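Local atomic coordinates of SMI1/KNR4 family protein (Pseudomonas syringae pv. tomato, PDB entry 2PAG), a protein that is of unknown function but binds calcium and belongs to the SMI1/KNR4 family of the SUKH clan. Residues Glu119-Val124 and Arg129-Glu134. Numbering follows the deposited sequence.
Sequences ESWESV and RDVWLE
Trp121 meets Val131 where the edge strand 119-121 of the four-stranded antiparallel sheet leads through a short turn into the C-terminal helix 124-132 of this SMI1/KNR4-family fold. The contact is small, burying 122 Å² over both sides, and rests on van der Waals touches, with no hydrogen bond between the two segments. One methyl of Val131, CG2, does the touching: it sits 3.0 Å above the indole plane, displaced to the NE1/CZ2 side of the ring, 3.4 Å from Trp121 NE1 and 3.6 Å from Trp121 CZ2. With CG of Trp121 anti to its carbonyl carbon (chi1 -64°), the indole reaches toward the helix, and the two side chains lie roughly perpendicular. Asp130 adds a looser touch through CB. Two aromatic neighbours also meet the indole: Trp127 edge-to-face, and Tyr98 with the ring planes at about 70°. Backbone hydrogen bonds join Trp121 to Val106 on the adjacent strand, next to the calcium ligand Thr105. Ser123 sits at the helix N-cap, its OG hydrogen-bonded to His126 ND1 and weakly to Trp125 N. Within the helix, Arg129 holds both carboxylate oxygens of Asp130: NH2 reaches the syn lone pair of OD2, while Arg129 NE makes a nearly straight 2.9 Å bond to Asp130 OD1 from above the carboxylate plane.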
loop_
_atom_site.group_PDB
_atom_site.type_symbol
_atom_site.label_atom_id
_atom_site.label_comp_id
_atom_site.label_asym_id
_atom_site.label_seq_id
_atom_site.Cartn_x
_atom_site.Cartn_y
_atom_site.Cartn_z
ATOM N N GLU A 119 -9.158 -12.703 8.367
ATOM C CA GLU A 119 -9.590 -11.311 8.331
ATOM C C GLU A 119 -9.292 -10.596 7.016
ATOM O O GLU A 119 -8.222 -10.768 6.427
ATOM C CB GLU A 119 -8.960 -10.542 9.491
ATOM C CG GLU A 119 -7.444 -10.562 9.511
ATOM C CD GLU A 119 -6.888 -10.050 10.824
ATOM O OE1 GLU A 119 -7.302 -8.953 11.257
ATOM O OE2 GLU A 119 -6.040 -10.744 11.424
ATOM N N SER A 120 -10.248 -9.790 6.565
ATOM C CA SER A 120 -10.094 -9.041 5.323
ATOM C C SER A 120 -10.885 -7.738 5.355
ATOM O O SER A 120 -11.738 -7.533 6.220
ATOM C CB SER A 120 -10.548 -9.885 4.131
ATOM O OG SER A 120 -11.939 -10.157 4.187
ATOM N N TRP A 121 -10.592 -6.865 4.396
ATOM C CA TRP A 121 -11.250 -5.569 4.283
ATOM C C TRP A 121 -11.802 -5.428 2.870
ATOM O O TRP A 121 -11.144 -5.811 1.899
ATOM C CB TRP A 121 -10.241 -4.461 4.592
ATOM C CG TRP A 121 -9.749 -4.538 6.005
ATOM C CD1 TRP A 121 -10.229 -3.846 7.082
ATOM C CD2 TRP A 121 -8.751 -5.429 6.515
ATOM N NE1 TRP A 121 -9.593 -4.255 8.234
ATOM C CE2 TRP A 121 -8.681 -5.227 7.914
ATOM C CE3 TRP A 121 -7.907 -6.382 5.928
ATOM C CZ2 TRP A 121 -7.800 -5.946 8.733
ATOM C CZ3 TRP A 121 -7.029 -7.099 6.747
ATOM C CH2 TRP A 121 -6.987 -6.874 8.135
ATOM N N GLU A 122 -13.009 -4.882 2.759
ATOM C CA GLU A 122 -13.674 -4.736 1.467
ATOM C C GLU A 122 -12.928 -3.931 0.418
ATOM O O GLU A 122 -13.115 -4.156 -0.776
ATOM C CB GLU A 122 -15.069 -4.129 1.646
ATOM C CG GLU A 122 -16.078 -5.010 2.375
ATOM C CD GLU A 122 -15.693 -5.297 3.811
ATOM O OE1 GLU A 122 -15.131 -4.398 4.473
ATOM O OE2 GLU A 122 -15.973 -6.425 4.283
ATOM N N SER A 123 -12.102 -2.989 0.859
ATOM C CA SER A 123 -11.338 -2.147 -0.055
ATOM C C SER A 123 -10.135 -1.557 0.657
ATOM O O SER A 123 -10.030 -1.613 1.892
ATOM C CB SER A 123 -12.199 -0.995 -0.580
ATOM O OG SER A 123 -12.324 0.022 0.407
ATOM N N VAL A 124 -9.230 -0.980 -0.132
ATOM C CA VAL A 124 -8.039 -0.353 0.418
ATOM C C VAL A 124 -8.441 0.814 1.314
ATOM O O VAL A 124 -7.740 1.145 2.271
ATOM C CB VAL A 124 -7.118 0.153 -0.709
ATOM C CG1 VAL A 124 -6.094 1.114 -0.158
ATOM C CG2 VAL A 124 -6.439 -1.031 -1.385
ATOM N N ARG A 129 -8.936 3.302 6.656
ATOM C CA ARG A 129 -9.767 3.849 7.718
ATOM C C ARG A 129 -9.778 3.005 8.979
ATOM O O ARG A 129 -9.638 3.528 10.085
ATOM C CB ARG A 129 -11.206 4.000 7.223
ATOM C CG ARG A 129 -12.152 4.621 8.241
ATOM C CD ARG A 129 -13.589 4.501 7.783
ATOM N NE ARG A 129 -14.044 3.117 7.812
ATOM C CZ ARG A 129 -15.102 2.667 7.145
ATOM N NH1 ARG A 129 -15.813 3.499 6.396
ATOM N NH2 ARG A 129 -15.447 1.390 7.227
ATOM N N ASP A 130 -9.928 1.696 8.810
ATOM C CA ASP A 130 -10.027 0.798 9.948
ATOM C C ASP A 130 -8.731 0.195 10.482
ATOM O O ASP A 130 -8.710 -0.348 11.586
ATOM C CB ASP A 130 -11.044 -0.301 9.626
ATOM C CG ASP A 130 -12.392 0.270 9.189
ATOM O OD1 ASP A 130 -12.754 1.372 9.662
ATOM O OD2 ASP A 130 -13.096 -0.378 8.383
ATOM N N VAL A 131 -7.651 0.293 9.714
ATOM C CA VAL A 131 -6.374 -0.245 10.168
ATOM C C VAL A 131 -5.288 0.821 10.283
ATOM O O VAL A 131 -4.736 1.042 11.359
ATOM C CB VAL A 131 -5.872 -1.374 9.239
ATOM C CG1 VAL A 131 -4.509 -1.873 9.719
ATOM C CG2 VAL A 131 -6.879 -2.519 9.222
ATOM N N TRP A 132 -4.982 1.492 9.180
ATOM C CA TRP A 132 -3.937 2.510 9.205
ATOM C C TRP A 132 -4.261 3.667 10.159
ATOM O O TRP A 132 -3.462 3.990 11.039
ATOM C CB TRP A 132 -3.684 3.032 7.781
ATOM C CG TRP A 132 -2.436 3.875 7.648
ATOM C CD1 TRP A 132 -1.439 4.030 8.574
ATOM C CD2 TRP A 132 -2.046 4.655 6.509
ATOM N NE1 TRP A 132 -0.458 4.858 8.081
ATOM C CE2 TRP A 132 -0.804 5.257 6.816
ATOM C CE3 TRP A 132 -2.629 4.903 5.259
ATOM C CZ2 TRP A 132 -0.133 6.093 5.915
ATOM C CZ3 TRP A 132 -1.964 5.732 4.365
ATOM C CH2 TRP A 132 -0.729 6.316 4.697
ATOM N N LEU A 133 -5.443 4.258 10.006
ATOM C CA LEU A 133 -5.851 5.381 10.852
ATOM C C LEU A 133 -6.131 4.972 12.295
ATOM O O LEU A 133 -6.323 5.828 13.162
ATOM C CB LEU A 133 -7.084 6.063 10.260
ATOM C CG LEU A 133 -6.780 7.017 9.103
ATOM C CD1 LEU A 133 -8.070 7.413 8.389
ATOM C CD2 LEU A 133 -6.065 8.246 9.644
ATOM N N GLU A 134 -6.157 3.668 12.549
ATOM C CA GLU A 134 -6.393 3.165 13.899
ATOM C C GLU A 134 -5.092 2.709 14.554
ATOM O O GLU A 134 -5.102 2.182 15.665
ATOM C CB GLU A 134 -7.383 2.001 13.874
ATOM C CG GLU A 134 -8.823 2.405 13.619
ATOM C CD GLU A 134 -9.339 3.401 14.646
ATOM O OE1 GLU A 134 -9.117 3.183 15.855
ATOM O OE2 GLU A 134 -9.969 4.399 14.245
#